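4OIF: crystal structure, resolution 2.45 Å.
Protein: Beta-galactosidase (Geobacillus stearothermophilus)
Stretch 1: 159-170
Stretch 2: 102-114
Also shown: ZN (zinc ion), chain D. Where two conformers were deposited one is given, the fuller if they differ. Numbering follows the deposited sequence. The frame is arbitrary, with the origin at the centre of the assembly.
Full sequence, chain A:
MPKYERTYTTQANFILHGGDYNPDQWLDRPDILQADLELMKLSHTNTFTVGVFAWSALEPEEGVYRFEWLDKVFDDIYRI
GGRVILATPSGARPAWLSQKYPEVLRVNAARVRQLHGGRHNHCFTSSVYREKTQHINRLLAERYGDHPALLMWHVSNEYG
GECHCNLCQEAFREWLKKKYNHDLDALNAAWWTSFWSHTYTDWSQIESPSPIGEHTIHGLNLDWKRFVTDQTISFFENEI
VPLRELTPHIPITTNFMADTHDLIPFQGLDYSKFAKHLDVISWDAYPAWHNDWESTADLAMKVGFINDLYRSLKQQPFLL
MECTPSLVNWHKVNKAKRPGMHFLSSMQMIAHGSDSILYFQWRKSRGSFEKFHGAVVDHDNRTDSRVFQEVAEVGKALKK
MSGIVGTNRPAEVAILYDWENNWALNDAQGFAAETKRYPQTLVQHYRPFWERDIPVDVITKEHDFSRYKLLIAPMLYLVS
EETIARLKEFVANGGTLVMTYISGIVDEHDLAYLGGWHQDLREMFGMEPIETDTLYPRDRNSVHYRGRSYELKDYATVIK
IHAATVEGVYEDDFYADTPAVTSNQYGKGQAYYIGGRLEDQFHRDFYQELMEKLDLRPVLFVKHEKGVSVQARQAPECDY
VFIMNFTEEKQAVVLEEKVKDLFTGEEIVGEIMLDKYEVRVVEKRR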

# COMPACT_ATOMS: atom_id res chain seq x y z
N TYR A 159 13.68 -24.17 -1.37
CA TYR A 159 12.31 -24.66 -1.15
C TYR A 159 11.43 -23.62 -0.47
O TYR A 159 11.88 -22.94 0.46
CB TYR A 159 12.32 -25.92 -0.29
CG TYR A 159 12.65 -27.21 -0.98
CD1 TYR A 159 11.90 -27.67 -2.06
CD2 TYR A 159 13.70 -28.02 -0.51
CE1 TYR A 159 12.18 -28.88 -2.68
CE2 TYR A 159 13.99 -29.23 -1.12
CZ TYR A 159 13.23 -29.66 -2.20
OH TYR A 159 13.53 -30.86 -2.81
N GLY A 160 10.19 -23.50 -0.91
CA GLY A 160 9.32 -22.48 -0.36
C GLY A 160 8.06 -22.27 -1.16
O GLY A 160 8.01 -22.54 -2.36
N GLY A 161 7.03 -21.78 -0.47
CA GLY A 161 5.75 -21.53 -1.10
C GLY A 161 4.75 -22.65 -0.83
O GLY A 161 5.10 -23.70 -0.29
N GLU A 162 3.51 -22.42 -1.23
CA GLU A 162 2.48 -23.41 -0.99
C GLU A 162 1.57 -23.55 -2.20
O GLU A 162 1.62 -22.74 -3.13
CB GLU A 162 1.69 -23.06 0.26
CG GLU A 162 1.27 -21.59 0.34
CD GLU A 162 0.79 -21.20 1.73
OE1 GLU A 162 1.63 -21.18 2.66
OE2 GLU A 162 -0.42 -20.93 1.89
N CYS A 163 0.75 -24.59 -2.18
CA CYS A 163 -0.23 -24.79 -3.23
C CYS A 163 -1.56 -25.20 -2.61
O CYS A 163 -1.59 -25.92 -1.61
CB CYS A 163 0.25 -25.84 -4.24
SG CYS A 163 -0.91 -26.08 -5.61
N HIS A 164 -2.65 -24.72 -3.20
CA HIS A 164 -3.99 -24.88 -2.66
C HIS A 164 -4.93 -25.59 -3.62
O HIS A 164 -6.14 -25.53 -3.46
CB HIS A 164 -4.59 -23.52 -2.30
CG HIS A 164 -3.81 -22.76 -1.28
ND1 HIS A 164 -4.19 -22.69 0.04
CD2 HIS A 164 -2.69 -22.01 -1.40
CE1 HIS A 164 -3.32 -21.95 0.70
NE2 HIS A 164 -2.41 -21.52 -0.15
N CYS A 165 -4.37 -26.24 -4.64
CA CYS A 165 -5.18 -26.97 -5.60
C CYS A 165 -5.92 -28.11 -4.93
O CYS A 165 -5.69 -28.40 -3.75
CB CYS A 165 -4.31 -27.49 -6.75
SG CYS A 165 -3.30 -28.91 -6.35
N ASN A 166 -6.81 -28.78 -5.68
CA ASN A 166 -7.65 -29.80 -5.06
C ASN A 166 -6.83 -31.04 -4.65
O ASN A 166 -7.21 -31.72 -3.68
CB ASN A 166 -8.79 -30.18 -6.00
CG ASN A 166 -9.82 -29.06 -6.16
OD1 ASN A 166 -10.02 -28.24 -5.25
ND2 ASN A 166 -10.48 -29.01 -7.31
N LEU A 167 -5.71 -31.28 -5.32
CA LEU A 167 -4.79 -32.34 -4.94
C LEU A 167 -4.25 -32.08 -3.54
O LEU A 167 -4.25 -32.95 -2.66
CB LEU A 167 -3.66 -32.43 -5.95
CG LEU A 167 -4.09 -32.81 -7.37
CD1 LEU A 167 -2.87 -33.19 -8.20
CD2 LEU A 167 -5.08 -33.95 -7.33
N CYS A 168 -3.79 -30.85 -3.36
CA CYS A 168 -3.28 -30.38 -2.08
C CYS A 168 -4.36 -30.32 -1.00
O CYS A 168 -4.07 -30.54 0.17
CB CYS A 168 -2.60 -29.02 -2.26
SG CYS A 168 -1.02 -29.09 -3.21
N GLN A 169 -5.60 -30.00 -1.38
CA GLN A 169 -6.69 -29.97 -0.42
C GLN A 169 -6.92 -31.37 0.12
O GLN A 169 -7.10 -31.58 1.34
CB GLN A 169 -7.99 -29.43 -1.05
CG GLN A 169 -7.89 -28.01 -1.60
CD GLN A 169 -7.70 -26.97 -0.52
OE1 GLN A 169 -8.12 -27.17 0.62
NE2 GLN A 169 -7.07 -25.86 -0.87
N GLU A 170 -6.92 -32.33 -0.80
CA GLU A 170 -7.13 -33.71 -0.38
C GLU A 170 -5.97 -34.19 0.49
O GLU A 170 -6.20 -34.82 1.53
CB GLU A 170 -7.33 -34.63 -1.59
CG GLU A 170 -8.81 -34.92 -1.86
CD GLU A 170 -9.55 -35.41 -0.60
OE1 GLU A 170 -8.96 -36.21 0.17
OE2 GLU A 170 -10.72 -35.00 -0.39
ZN ZN D . -1.20 -28.47 -5.34
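Stretch 2 (102-114) PEVLRVNAARVRQ

A metal-binding loop can also be contacted by a neighbouring segment whose backbone groups bond to the ligands. The zinc site of this beta-galactosidase is a worked example. In stretch 1 a loop, extended at Glu 162 and Cys 163, leads through His 164 and Cys 165 into a helix that begins at Asn 166, and three cysteines grip the ion: ZN lies 2.4 Å from Cys 163 SG, 2.4 Å from Cys 165 SG and 2.2 Å from Cys 168 SG, with a fourth ligand elsewhere in the structure. Stretch 2 opens with a 3-10 segment, Pro 102 to Val 104, runs extended through Leu 105, Arg 106 and Val 107, reverses in a type I turn from Asn 108 to Arg 111, and returns alongside itself, with Asn 108 N to Val 112 O at 2.8 Å and Gln 114 N to Arg 106 O at 2.9 Å.

The two segments cross steeply where they meet, neither parallel nor antiparallel. Arg 106 CA lies 5.2 Å from Cys 163 CA and Val 107 CA 5.0 Å from Cys 165 CA, among the closest CA approaches of the two stretches; between these pairs stretch 1 advances two residues and stretch 2 one. The contact buries 572 Å², summed over both sides.

Backbone hydrogen bonding centres on Val 107, which serves stretch 1 with both its amide and its carbonyl. Val 107 N donates to Cys 163 SG at 3.3 Å and nearly straight, an amide-to-thiolate bond of the kind that offsets negative charge on metal-bound sulfur. Val 107 O accepts from His 164 N at 2.8 Å. Within stretch 1 the same sulfur receives a weak bond from Cys 165 N, 3.6 Å from Cys 163 SG, while Cys 165 SG caps the helix by accepting from Cys 168 N at 3.6 Å.

The charged contacts begin with Arg 106. Its side chain, trans beyond chi1, reaches along the glycines, and Arg 106 NH2 donates to Gly 160 O at 2.6 Å in an almost linear bond. Water 1 makes a second link, donating to Gly 160 O at 2.8 Å and accepting from Arg 106 NH1 at 3.1 Å. Gly 161 lies over one face of the guanidinium; a CB there would come 2.0 Å from Arg 106 NH1, and the local backbone angles by themselves also call for glycine. Arg 111 instead folds back to its own turn, Arg 111 NH1 donating to Ala 109 O at 2.9 Å, with His 164 CB and Gln 169 NE2 over one face of its guanidinium. Gln 169 NE2 in turn donates to His 164 O at 2.8 Å.

Packing completes the fit. The His 164 ring lies against the start of the turn: Ala 109 CA sits 3.6 Å from the centroid of the His 164 ring, a CH-pi contact over its face. Cys 165 CB meets Val 107 CG2 at 3.4 Å, and farther along the helix Leu 167 CD1 approaches Glu 103 OE1 at 4.1 Å.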

# COMPACT_ATOMS: atom_id res chain seq x y z
N PRO A 102 -0.35 -29.59 -16.79
CA PRO A 102 -0.70 -28.36 -16.07
C PRO A 102 -0.91 -28.57 -14.57
O PRO A 102 -0.98 -27.58 -13.84
CB PRO A 102 -2.00 -27.91 -16.76
CG PRO A 102 -2.49 -29.09 -17.48
CD PRO A 102 -1.30 -29.89 -17.87
N GLU A 103 -0.98 -29.82 -14.12
CA GLU A 103 -1.24 -30.08 -12.71
C GLU A 103 -0.06 -29.68 -11.84
O GLU A 103 -0.18 -29.64 -10.61
CB GLU A 103 -1.56 -31.56 -12.50
CG GLU A 103 -0.35 -32.47 -12.56
CD GLU A 103 -0.56 -33.80 -11.85
OE1 GLU A 103 -1.68 -34.35 -11.91
OE2 GLU A 103 0.39 -34.31 -11.24
N VAL A 104 1.07 -29.39 -12.46
CA VAL A 104 2.28 -29.05 -11.71
C VAL A 104 2.32 -27.57 -11.38
O VAL A 104 3.19 -27.12 -10.64
CB VAL A 104 3.56 -29.42 -12.47
CG1 VAL A 104 3.57 -30.90 -12.83
CG2 VAL A 104 3.71 -28.54 -13.71
N LEU A 105 1.40 -26.80 -11.96
CA LEU A 105 1.31 -25.37 -11.69
C LEU A 105 0.52 -25.14 -10.41
O LEU A 105 -0.46 -25.83 -10.17
CB LEU A 105 0.67 -24.64 -12.88
CG LEU A 105 1.50 -24.64 -14.17
CD1 LEU A 105 0.78 -23.99 -15.35
CD2 LEU A 105 2.86 -23.97 -13.95
N ARG A 106 0.95 -24.19 -9.60
CA ARG A 106 0.30 -23.91 -8.31
C ARG A 106 -1.05 -23.21 -8.41
O ARG A 106 -1.33 -22.45 -9.33
CB ARG A 106 1.21 -23.05 -7.43
CG ARG A 106 2.41 -23.77 -6.87
CD ARG A 106 3.28 -22.80 -6.06
NE ARG A 106 4.29 -23.49 -5.26
CZ ARG A 106 5.22 -22.89 -4.53
NH1 ARG A 106 5.28 -21.56 -4.49
NH2 ARG A 106 6.09 -23.61 -3.83
N VAL A 107 -1.89 -23.49 -7.42
CA VAL A 107 -3.07 -22.70 -7.17
C VAL A 107 -2.78 -21.89 -5.92
O VAL A 107 -2.48 -22.48 -4.87
CB VAL A 107 -4.31 -23.59 -6.97
CG1 VAL A 107 -5.50 -22.76 -6.59
CG2 VAL A 107 -4.59 -24.40 -8.22
N ASN A 108 -2.85 -20.56 -6.01
CA ASN A 108 -2.47 -19.76 -4.84
C ASN A 108 -3.56 -19.79 -3.78
O ASN A 108 -4.54 -20.53 -3.90
CB ASN A 108 -2.13 -18.31 -5.21
CG ASN A 108 -3.30 -17.55 -5.81
OD1 ASN A 108 -4.45 -17.98 -5.76
ND2 ASN A 108 -2.99 -16.39 -6.37
N ALA A 109 -3.38 -18.99 -2.73
CA ALA A 109 -4.31 -18.99 -1.61
C ALA A 109 -5.70 -18.52 -2.04
O ALA A 109 -6.71 -19.03 -1.55
CB ALA A 109 -3.79 -18.14 -0.47
N ALA A 110 -5.73 -17.55 -2.96
CA ALA A 110 -6.99 -17.01 -3.48
C ALA A 110 -7.63 -17.93 -4.51
O ALA A 110 -8.57 -17.54 -5.18
CB ALA A 110 -6.77 -15.65 -4.09
N ARG A 111 -7.08 -19.14 -4.63
CA ARG A 111 -7.56 -20.18 -5.54
C ARG A 111 -7.37 -19.85 -7.04
O ARG A 111 -8.02 -20.44 -7.91
CB ARG A 111 -9.02 -20.51 -5.24
CG ARG A 111 -9.30 -20.86 -3.75
CD ARG A 111 -8.27 -21.84 -3.20
NE ARG A 111 -8.79 -22.64 -2.10
CZ ARG A 111 -8.39 -22.54 -0.83
NH1 ARG A 111 -7.45 -21.65 -0.49
NH2 ARG A 111 -8.93 -23.32 0.10
N VAL A 112 -6.44 -18.95 -7.35
CA VAL A 112 -6.05 -18.70 -8.72
C VAL A 112 -4.98 -19.70 -9.19
O VAL A 112 -3.95 -19.89 -8.54
CB VAL A 112 -5.50 -17.28 -8.90
CG1 VAL A 112 -5.06 -17.05 -10.33
CG2 VAL A 112 -6.55 -16.26 -8.49
N ARG A 113 -5.24 -20.35 -10.32
CA ARG A 113 -4.22 -21.17 -10.96
C ARG A 113 -3.19 -20.28 -11.64
O ARG A 113 -3.53 -19.36 -12.39
CB ARG A 113 -4.84 -22.13 -11.97
CG ARG A 113 -3.83 -23.02 -12.67
CD ARG A 113 -3.34 -24.14 -11.76
NE ARG A 113 -4.36 -25.16 -11.54
CZ ARG A 113 -4.14 -26.35 -10.99
NH1 ARG A 113 -2.93 -26.69 -10.58
NH2 ARG A 113 -5.14 -27.21 -10.85
N GLN A 114 -1.92 -20.55 -11.38
CA GLN A 114 -0.84 -19.77 -11.94
C GLN A 114 -0.50 -20.23 -13.36
O GLN A 114 -0.75 -21.37 -13.72
CB GLN A 114 0.40 -19.88 -11.06
CG GLN A 114 0.13 -19.57 -9.60
CD GLN A 114 -0.08 -18.10 -9.35
OE1 GLN A 114 0.85 -17.30 -9.45
NE2 GLN A 114 -1.31 -17.73 -9.03
O HOH W 1 7.96 -20.16 -3.88